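Local coordinates for protein VP2 (PDB 5US7) that builds, by self-assembly of 60 capsid protein copies, the icosahedral T=1 shell of a human bocavirus, probably with a channel at each five-fold axis, at residues A342-P347 against Q403-Y408; I254-M259 against S376-Q381; V397-N402 against H426-P431. All coordinates share one frame; numbering follows the deposited sequence.

Contact 1 (A342-P347 against Q403-Y408); sequences AGSLRP and QIWDRY
A small, buried van der Waals contact between a serine hydroxyl and the root of a tryptophan, S344 against W405, joins two separate parts of the long surface loop that parvovirus capsid proteins insert between strands G and H of the jelly roll. Residues 342-347 are irregular loop, well ahead of strand 381-382, while 403-408 carries the short strand 404-405 and the loop after it. The two segments are closest at S344 and W405, whose CA atoms are 7.1 Å apart, and together they bury 76 Å².

S344 leads with its oxygen. OG lies 3.5 Å from W405 CB and 3.9 Å from W405 CG, touching the methylene that carries the indole and the ring carbon bonded to it, and approaching the ring system obliquely. The indole takes up this position because W405 CG stands between its own backbone N and carbonyl carbon (chi1 67°). Its polar end is turned to another task: NE1 donates a hydrogen bond to D430 OD2 and so ties the ring to the loop after strand 425-426. Q381 packs against both S344 and W405 from strand 381-382, and I404 and W405 pair in an antiparallel ladder with a strand of a neighbouring subunit, carrying the sheet across the interface.

No hydrogen bond spans the two segments. They thus meet by van der Waals contact alone, a polar oxygen against carbon, whereas the directional bonding that fixes the tryptophan comes from D430 and from the strand of the adjoining subunit.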
loop_
_atom_site.group_PDB
_atom_site.type_symbol
_atom_site.label_atom_id
_atom_site.label_comp_id
_atom_site.label_asym_id
_atom_site.label_seq_id
_atom_site.Cartn_x
_atom_site.Cartn_y
_atom_site.Cartn_z
ATOM N N ALA A 342 -42.764 -107.478 7.678
ATOM C CA ALA A 342 -42.132 -107.625 8.985
ATOM C C ALA A 342 -41.477 -106.334 9.457
ATOM O O ALA A 342 -41.638 -105.940 10.614
ATOM C CB ALA A 342 -41.107 -108.755 8.944
ATOM N N GLY A 343 -40.731 -105.662 8.589
ATOM C CA GLY A 343 -39.923 -104.568 9.088
ATOM C C GLY A 343 -38.854 -105.125 10.000
ATOM O O GLY A 343 -38.016 -105.926 9.577
ATOM N N SER A 344 -38.876 -104.709 11.259
ATOM C CA SER A 344 -38.117 -105.375 12.309
ATOM C C SER A 344 -38.812 -106.693 12.623
ATOM O O SER A 344 -39.554 -107.206 11.782
ATOM C CB SER A 344 -38.011 -104.495 13.549
ATOM O OG SER A 344 -37.285 -103.316 13.264
ATOM N N LEU A 345 -38.514 -107.293 13.770
ATOM C CA LEU A 345 -39.258 -108.420 14.335
ATOM C C LEU A 345 -38.796 -109.821 13.967
ATOM O O LEU A 345 -39.489 -110.765 14.358
ATOM C CB LEU A 345 -40.761 -108.359 14.032
ATOM C CG LEU A 345 -41.624 -107.620 15.034
ATOM C CD1 LEU A 345 -41.267 -106.175 15.000
ATOM C CD2 LEU A 345 -43.077 -107.838 14.695
ATOM N N ARG A 346 -37.694 -110.004 13.230
ATOM C CA ARG A 346 -37.194 -111.373 13.108
ATOM C C ARG A 346 -38.209 -112.254 12.387
ATOM O O ARG A 346 -38.991 -112.973 13.019
ATOM C CB ARG A 346 -36.839 -111.918 14.497
ATOM C CG ARG A 346 -36.524 -113.395 14.599
ATOM C CD ARG A 346 -35.312 -113.813 13.816
ATOM N NE ARG A 346 -35.046 -115.227 14.057
ATOM C CZ ARG A 346 -35.581 -116.217 13.355
ATOM N NH1 ARG A 346 -36.394 -115.944 12.349
ATOM N NH2 ARG A 346 -35.294 -117.476 13.650
ATOM N N PRO A 347 -38.243 -112.178 11.066
ATOM C CA PRO A 347 -39.385 -112.670 10.284
ATOM C C PRO A 347 -39.886 -114.078 10.580
ATOM O O PRO A 347 -41.025 -114.396 10.226
ATOM C CB PRO A 347 -38.853 -112.585 8.848
ATOM C CG PRO A 347 -37.385 -112.656 8.987
ATOM C CD PRO A 347 -37.092 -111.867 10.208
ATOM N N GLN A 403 -41.265 -96.933 20.860
ATOM C CA GLN A 403 -40.681 -97.932 19.990
ATOM C C GLN A 403 -39.451 -97.360 19.320
ATOM O O GLN A 403 -39.435 -96.203 18.898
ATOM C CB GLN A 403 -41.678 -98.419 18.951
ATOM C CG GLN A 403 -42.705 -99.344 19.508
ATOM C CD GLN A 403 -43.626 -99.839 18.446
ATOM O OE1 GLN A 403 -43.808 -99.183 17.432
ATOM N NE2 GLN A 403 -44.202 -101.012 18.653
ATOM N N ILE A 404 -38.401 -98.167 19.263
ATOM C CA ILE A 404 -37.122 -97.742 18.723
ATOM C C ILE A 404 -36.564 -98.870 17.876
ATOM O O ILE A 404 -36.384 -99.988 18.366
ATOM C CB ILE A 404 -36.146 -97.348 19.841
ATOM C CG1 ILE A 404 -36.584 -96.005 20.432
ATOM C CG2 ILE A 404 -34.721 -97.364 19.350
ATOM C CD1 ILE A 404 -35.865 -95.583 21.634
ATOM N N TRP A 405 -36.305 -98.581 16.608
ATOM C CA TRP A 405 -35.757 -99.549 15.677
ATOM C C TRP A 405 -34.871 -98.784 14.714
ATOM O O TRP A 405 -34.754 -97.561 14.792
ATOM C CB TRP A 405 -36.871 -100.308 14.950
ATOM C CG TRP A 405 -37.706 -99.477 14.009
ATOM C CD1 TRP A 405 -37.584 -99.406 12.658
ATOM C CD2 TRP A 405 -38.770 -98.589 14.358
ATOM N NE1 TRP A 405 -38.513 -98.545 12.142
ATOM C CE2 TRP A 405 -39.253 -98.027 13.168
ATOM C CE3 TRP A 405 -39.365 -98.219 15.562
ATOM C CZ2 TRP A 405 -40.298 -97.117 13.147
ATOM C CZ3 TRP A 405 -40.396 -97.319 15.538
ATOM C CH2 TRP A 405 -40.855 -96.776 14.342
ATOM N N ASP A 406 -34.246 -99.501 13.796
ATOM C CA ASP A 406 -33.507 -98.850 12.732
ATOM C C ASP A 406 -33.956 -99.422 11.401
ATOM O O ASP A 406 -34.484 -100.531 11.322
ATOM C CB ASP A 406 -32.002 -99.004 12.907
ATOM C CG ASP A 406 -31.578 -100.434 12.939
ATOM O OD1 ASP A 406 -32.471 -101.300 12.981
ATOM O OD2 ASP A 406 -30.358 -100.699 12.933
ATOM N N ARG A 407 -33.742 -98.640 10.352
ATOM C CA ARG A 407 -34.276 -98.984 9.051
ATOM C C ARG A 407 -33.575 -100.216 8.501
ATOM O O ARG A 407 -32.503 -100.608 8.961
ATOM C CB ARG A 407 -34.128 -97.808 8.099
ATOM C CG ARG A 407 -34.728 -96.545 8.651
ATOM C CD ARG A 407 -34.667 -95.432 7.648
ATOM N NE ARG A 407 -35.587 -95.691 6.553
ATOM C CZ ARG A 407 -35.217 -95.979 5.315
ATOM N NH1 ARG A 407 -33.934 -96.036 4.997
ATOM N NH2 ARG A 407 -36.135 -96.201 4.395
ATOM N N TYR A 408 -34.216 -100.843 7.526
ATOM C CA TYR A 408 -33.684 -102.050 6.918
ATOM C C TYR A 408 -32.242 -101.826 6.474
ATOM O O TYR A 408 -31.954 -100.813 5.822
ATOM C CB TYR A 408 -34.541 -102.446 5.721
ATOM C CG TYR A 408 -34.029 -103.646 4.984
ATOM C CD1 TYR A 408 -34.261 -104.917 5.463
ATOM C CD2 TYR A 408 -33.312 -103.510 3.812
ATOM C CE1 TYR A 408 -33.800 -106.015 4.799
ATOM C CE2 TYR A 408 -32.845 -104.604 3.141
ATOM C CZ TYR A 408 -33.090 -105.857 3.640
ATOM O OH TYR A 408 -32.626 -106.964 2.972
#

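Contact 2 (I254-M259 against S376-Q381); sequences IPPGLM and SMLRDQ
The backbones of I254-M259 and S376-Q381 come together at P255 and M377, where the CA atoms are 5.1 Å apart, close enough for one side chain to rest directly on the opposing main chain. That side chain is M377. Its CB lies 3.4 Å from I254 C, and its CG lies 3.6 Å from I254 N, so the first two carbons of the side chain run along the backbone of I254 while the isoleucine's own CB points away. With CG set beside the methionine's backbone N (chi1 -67°), the side chain bends at chi2 and chi3, and its far end leads away from the proline-rich loop. P255 lies alongside M377 with both side chains pointing the same way, and P255 CD meets M377 CB at 3.9 Å. Both segments belong to the large GH loop of the parvovirus jelly-roll capsid protein, the insertion that supplies much of the inter-subunit surface, and the contact links a part soon after strand 236-248 to one that leads into strand 381-382. Further along, P256 CD faces L378 CD1 at 4.5 Å, a looser apolar touch. Within the first segment P255 O accepts a backbone hydrogen bond from L258 N, closing a beta turn with P256 and G257 at its corners. On the other segment, S376 OG makes a weak hydrogen bond to L378 O, spanning the residue that does most of the touching, and M377 is further secured by backbone hydrogen bonding to A252. A neighbouring subunit packs against the same loop, placing its P195 on I254 and its I197 on P255 and L258.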
loop_
_atom_site.group_PDB
_atom_site.type_symbol
_atom_site.label_atom_id
_atom_site.label_comp_id
_atom_site.label_asym_id
_atom_site.label_seq_id
_atom_site.Cartn_x
_atom_site.Cartn_y
_atom_site.Cartn_z
ATOM N N ILE A 254 -25.752 -103.738 21.721
ATOM C CA ILE A 254 -26.748 -104.180 22.697
ATOM C C ILE A 254 -28.095 -103.607 22.324
ATOM O O ILE A 254 -28.194 -102.575 21.647
ATOM C CB ILE A 254 -26.383 -103.745 24.128
ATOM C CG1 ILE A 254 -26.203 -102.231 24.185
ATOM C CG2 ILE A 254 -25.161 -104.475 24.619
ATOM C CD1 ILE A 254 -26.032 -101.699 25.569
ATOM N N PRO A 255 -29.167 -104.273 22.738
ATOM C CA PRO A 255 -30.492 -103.700 22.590
ATOM C C PRO A 255 -30.626 -102.459 23.447
ATOM O O PRO A 255 -29.847 -102.261 24.389
ATOM C CB PRO A 255 -31.413 -104.818 23.092
ATOM C CG PRO A 255 -30.641 -106.040 22.894
ATOM C CD PRO A 255 -29.234 -105.665 23.199
ATOM N N PRO A 256 -31.595 -101.593 23.158
ATOM C CA PRO A 256 -31.832 -100.451 24.049
ATOM C C PRO A 256 -32.275 -100.862 25.435
ATOM O O PRO A 256 -32.219 -100.042 26.357
ATOM C CB PRO A 256 -32.920 -99.659 23.317
ATOM C CG PRO A 256 -33.615 -100.671 22.500
ATOM C CD PRO A 256 -32.551 -101.621 22.044
ATOM N N GLY A 257 -32.713 -102.109 25.617
ATOM C CA GLY A 257 -33.112 -102.571 26.930
ATOM C C GLY A 257 -31.970 -102.989 27.825
ATOM O O GLY A 257 -32.168 -103.130 29.035
ATOM N N LEU A 258 -30.786 -103.189 27.263
ATOM C CA LEU A 258 -29.609 -103.602 28.013
ATOM C C LEU A 258 -28.765 -102.436 28.484
ATOM O O LEU A 258 -27.647 -102.650 28.956
ATOM C CB LEU A 258 -28.755 -104.560 27.196
ATOM C CG LEU A 258 -29.069 -106.024 27.470
ATOM C CD1 LEU A 258 -30.480 -106.369 27.062
ATOM C CD2 LEU A 258 -28.073 -106.892 26.748
ATOM N N MET A 259 -29.256 -101.213 28.363
ATOM C CA MET A 259 -28.487 -100.050 28.776
ATOM C C MET A 259 -28.757 -99.856 30.257
ATOM O O MET A 259 -29.811 -99.351 30.643
ATOM C CB MET A 259 -28.929 -98.824 27.990
ATOM C CG MET A 259 -28.641 -98.846 26.515
ATOM S SD MET A 259 -29.569 -97.525 25.710
ATOM C CE MET A 259 -28.825 -96.069 26.432
ATOM N N SER A 376 -26.838 -106.449 13.907
ATOM C CA SER A 376 -27.162 -105.316 14.758
ATOM C C SER A 376 -28.235 -105.719 15.760
ATOM O O SER A 376 -29.100 -106.549 15.475
ATOM C CB SER A 376 -27.643 -104.140 13.914
ATOM O OG SER A 376 -28.019 -103.048 14.728
ATOM N N MET A 377 -28.158 -105.145 16.960
ATOM C CA MET A 377 -29.154 -105.463 17.974
ATOM C C MET A 377 -30.446 -104.698 17.757
ATOM O O MET A 377 -31.516 -105.172 18.149
ATOM C CB MET A 377 -28.590 -105.205 19.362
ATOM C CG MET A 377 -27.465 -106.149 19.720
ATOM S SD MET A 377 -27.985 -107.869 19.767
ATOM C CE MET A 377 -27.309 -108.489 18.232
ATOM N N LEU A 378 -30.377 -103.531 17.136
ATOM C CA LEU A 378 -31.553 -103.048 16.445
ATOM C C LEU A 378 -31.821 -103.957 15.249
ATOM O O LEU A 378 -30.970 -104.742 14.830
ATOM C CB LEU A 378 -31.389 -101.596 16.011
ATOM C CG LEU A 378 -31.700 -100.502 17.033
ATOM C CD1 LEU A 378 -33.021 -100.801 17.685
ATOM C CD2 LEU A 378 -30.650 -100.409 18.094
ATOM N N ARG A 379 -33.024 -103.844 14.706
ATOM C CA ARG A 379 -33.681 -104.866 13.901
ATOM C C ARG A 379 -33.830 -106.158 14.688
ATOM O O ARG A 379 -33.656 -106.168 15.907
ATOM C CB ARG A 379 -32.866 -105.196 12.642
ATOM C CG ARG A 379 -32.515 -104.048 11.731
ATOM C CD ARG A 379 -33.684 -103.608 10.906
ATOM N NE ARG A 379 -34.064 -104.633 9.952
ATOM C CZ ARG A 379 -35.135 -104.553 9.178
ATOM N NH1 ARG A 379 -35.920 -103.492 9.255
ATOM N NH2 ARG A 379 -35.418 -105.527 8.331
ATOM N N ASP A 380 -34.017 -107.265 13.974
ATOM C CA ASP A 380 -34.073 -108.616 14.521
ATOM C C ASP A 380 -34.811 -108.697 15.861
ATOM O O ASP A 380 -34.403 -109.447 16.750
ATOM C CB ASP A 380 -32.660 -109.175 14.653
ATOM C CG ASP A 380 -32.652 -110.661 14.915
ATOM O OD1 ASP A 380 -33.000 -111.427 13.993
ATOM O OD2 ASP A 380 -32.327 -111.061 16.049
ATOM N N GLN A 381 -35.895 -107.948 16.028
ATOM C CA GLN A 381 -36.495 -107.780 17.343
ATOM C C GLN A 381 -37.577 -108.827 17.598
ATOM O O GLN A 381 -37.861 -109.677 16.757
ATOM C CB GLN A 381 -37.043 -106.366 17.479
ATOM C CG GLN A 381 -35.973 -105.311 17.546
ATOM C CD GLN A 381 -36.523 -103.915 17.470
ATOM O OE1 GLN A 381 -37.594 -103.692 16.921
ATOM N NE2 GLN A 381 -35.790 -102.961 18.018
#

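Contact 3 (V397-N402 against H426-P431); sequences VWMFPN and HTTIDP
M399 drives its terminal methyl into the angle between two threonines, T427 and T428. CE lies 3.4 Å from T428 CG2 and 3.5 Å from T427 CB, and the methionine meets both side chains at a slant. Fully extended beyond CG (chi3 178°), it uses its whole length to span the distance between backbones whose nearest CA atoms, those of M399 and T427, are 9.4 Å apart. The threonines present different groups. T428 turns its methyl to the methionine, whereas T427 offers CB, with OG1 a little farther off at 3.8 Å from M399 CE. The hydroxyl of T427 has polar partners on a neighbouring subunit, the backbone F400 O and Q403 N, so one threonine serves an apolar contact within the chain and a polar one between chains.

The backbone at T427 is also held by the residue before it. H426 ND1 donates to T427 O over 2.7 Å, an almost straight bond (174°) with the acceptor close to the imidazole plane.

Two further copies of the protein approach this contact. M399 packs on M399 of each, and W398 meets W398 of each with the ring planes about 60° apart, consistent with three GH loops gathering about an icosahedral three-fold axis. Within the chain, M399 lies in the loop joining strands 396-397 and 404-405, and the threonines follow strand 425-426 on the way to strand 436-438, with H426 pairing in an antiparallel ladder with a strand of one of those copies.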
loop_
_atom_site.group_PDB
_atom_site.type_symbol
_atom_site.label_atom_id
_atom_site.label_comp_id
_atom_site.label_asym_id
_atom_site.label_seq_id
_atom_site.Cartn_x
_atom_site.Cartn_y
_atom_site.Cartn_z
ATOM N N VAL A 397 -47.236 -106.401 15.905
ATOM C CA VAL A 397 -46.781 -105.297 16.734
ATOM C C VAL A 397 -47.079 -104.019 15.973
ATOM O O VAL A 397 -46.412 -103.708 14.982
ATOM C CB VAL A 397 -45.287 -105.409 17.057
ATOM C CG1 VAL A 397 -44.827 -104.215 17.852
ATOM C CG2 VAL A 397 -45.008 -106.691 17.796
ATOM N N TRP A 398 -48.062 -103.270 16.436
ATOM C CA TRP A 398 -48.438 -102.024 15.795
ATOM C C TRP A 398 -47.549 -100.922 16.346
ATOM O O TRP A 398 -46.592 -101.185 17.074
ATOM C CB TRP A 398 -49.915 -101.759 16.028
ATOM C CG TRP A 398 -50.762 -102.798 15.420
ATOM C CD1 TRP A 398 -51.191 -103.938 16.007
ATOM C CD2 TRP A 398 -51.292 -102.799 14.099
ATOM N NE1 TRP A 398 -51.956 -104.659 15.135
ATOM C CE2 TRP A 398 -52.034 -103.977 13.953
ATOM C CE3 TRP A 398 -51.212 -101.915 13.025
ATOM C CZ2 TRP A 398 -52.694 -104.295 12.779
ATOM C CZ3 TRP A 398 -51.862 -102.231 11.865
ATOM C CH2 TRP A 398 -52.596 -103.411 11.747
ATOM N N MET A 399 -47.834 -99.674 16.009
ATOM C CA MET A 399 -47.125 -98.593 16.668
ATOM C C MET A 399 -47.512 -98.519 18.130
ATOM O O MET A 399 -48.664 -98.743 18.503
ATOM C CB MET A 399 -47.402 -97.251 16.019
ATOM C CG MET A 399 -46.655 -97.005 14.762
ATOM S SD MET A 399 -47.046 -95.357 14.193
ATOM C CE MET A 399 -46.021 -95.302 12.753
ATOM N N PHE A 400 -46.531 -98.208 18.958
ATOM C CA PHE A 400 -46.719 -98.045 20.382
ATOM C C PHE A 400 -45.714 -96.989 20.791
ATOM O O PHE A 400 -44.702 -96.820 20.104
ATOM C CB PHE A 400 -46.481 -99.376 21.103
ATOM C CG PHE A 400 -46.880 -99.380 22.532
ATOM C CD1 PHE A 400 -48.203 -99.519 22.884
ATOM C CD2 PHE A 400 -45.936 -99.290 23.526
ATOM C CE1 PHE A 400 -48.575 -99.542 24.192
ATOM C CE2 PHE A 400 -46.307 -99.312 24.839
ATOM C CZ PHE A 400 -47.630 -99.438 25.173
ATOM N N PRO A 401 -45.972 -96.231 21.849
ATOM C CA PRO A 401 -44.985 -95.244 22.277
ATOM C C PRO A 401 -43.668 -95.911 22.613
ATOM O O PRO A 401 -43.618 -97.089 22.968
ATOM C CB PRO A 401 -45.624 -94.623 23.517
ATOM C CG PRO A 401 -47.034 -94.789 23.302
ATOM C CD PRO A 401 -47.218 -96.098 22.614
ATOM N N ASN A 402 -42.594 -95.145 22.476
ATOM C CA ASN A 402 -41.266 -95.574 22.881
ATOM C C ASN A 402 -40.763 -96.746 22.069
ATOM O O ASN A 402 -39.929 -97.512 22.544
ATOM C CB ASN A 402 -41.245 -95.942 24.358
ATOM C CG ASN A 402 -41.571 -94.788 25.230
ATOM O OD1 ASN A 402 -41.329 -93.643 24.869
ATOM N ND2 ASN A 402 -42.178 -95.066 26.368
ATOM N N HIS A 426 -50.198 -88.973 7.279
ATOM C CA HIS A 426 -49.350 -90.151 7.217
ATOM C C HIS A 426 -48.721 -90.364 8.581
ATOM O O HIS A 426 -48.604 -89.437 9.383
ATOM C CB HIS A 426 -48.275 -90.010 6.144
ATOM C CG HIS A 426 -47.359 -88.853 6.365
ATOM N ND1 HIS A 426 -46.340 -88.877 7.289
ATOM C CD2 HIS A 426 -47.315 -87.631 5.789
ATOM C CE1 HIS A 426 -45.704 -87.721 7.270
ATOM N NE2 HIS A 426 -46.277 -86.946 6.368
ATOM N N THR A 427 -48.317 -91.598 8.831
ATOM C CA THR A 427 -47.574 -91.933 10.030
ATOM C C THR A 427 -46.092 -91.700 9.758
ATOM O O THR A 427 -45.719 -91.086 8.756
ATOM C CB THR A 427 -47.867 -93.363 10.449
ATOM O OG1 THR A 427 -47.498 -94.248 9.391
ATOM C CG2 THR A 427 -49.335 -93.528 10.736
ATOM N N THR A 428 -45.227 -92.160 10.657
ATOM C CA THR A 428 -43.798 -92.023 10.418
ATOM C C THR A 428 -43.425 -92.789 9.158
ATOM O O THR A 428 -44.012 -93.827 8.846
ATOM C CB THR A 428 -42.992 -92.529 11.613
ATOM O OG1 THR A 428 -41.631 -92.108 11.480
ATOM C CG2 THR A 428 -43.009 -94.031 11.680
ATOM N N ILE A 429 -42.472 -92.259 8.408
ATOM C CA ILE A 429 -42.166 -92.786 7.089
ATOM C C ILE A 429 -40.784 -93.410 7.116
ATOM O O ILE A 429 -39.771 -92.704 7.158
ATOM C CB ILE A 429 -42.244 -91.703 6.010
ATOM C CG1 ILE A 429 -43.642 -91.098 5.962
ATOM C CG2 ILE A 429 -41.890 -92.289 4.672
ATOM C CD1 ILE A 429 -44.720 -92.096 5.647
ATOM N N ASP A 430 -40.741 -94.737 7.090
ATOM C CA ASP A 430 -39.641 -95.421 6.489
ATOM C C ASP A 430 -40.250 -96.603 5.748
ATOM O O ASP A 430 -41.071 -97.333 6.322
ATOM C CB ASP A 430 -38.597 -95.896 7.500
ATOM C CG ASP A 430 -39.171 -96.812 8.563
ATOM O OD1 ASP A 430 -40.404 -96.869 8.721
ATOM O OD2 ASP A 430 -38.379 -97.506 9.228
ATOM N N PRO A 431 -39.851 -96.855 4.514
ATOM C CA PRO A 431 -40.274 -98.089 3.861
ATOM C C PRO A 431 -39.433 -99.252 4.340
ATOM O O PRO A 431 -38.281 -99.094 4.745
ATOM C CB PRO A 431 -40.056 -97.794 2.376
ATOM C CG PRO A 431 -39.031 -96.754 2.362
ATOM C CD PRO A 431 -39.270 -95.906 3.561
#

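Overall arrangement
All three contacts are largely buried, none made by solvent-exposed residues; each also lies near a subunit interface, so neighbouring copies probably contribute to the burial. All lie in the GH loop, contact 1 in the middle, its centre about 10 Å from those of contacts 2 and 3. Residues 397-402 of contact 3 run straight into 403-408 of contact 1, and 376-381 of contact 2 leads into strand 381-382, against which contact 1 packs. Hydrogen bonds from Q381 NE2 to I404 O and from Q403 NE2 to W398 O link the neighbours. Chemistry shifts from proline and methionine carbon in contact 2, through a hydroxyl against the base of a tryptophan side chain, to a methyl among threonines in contact 3.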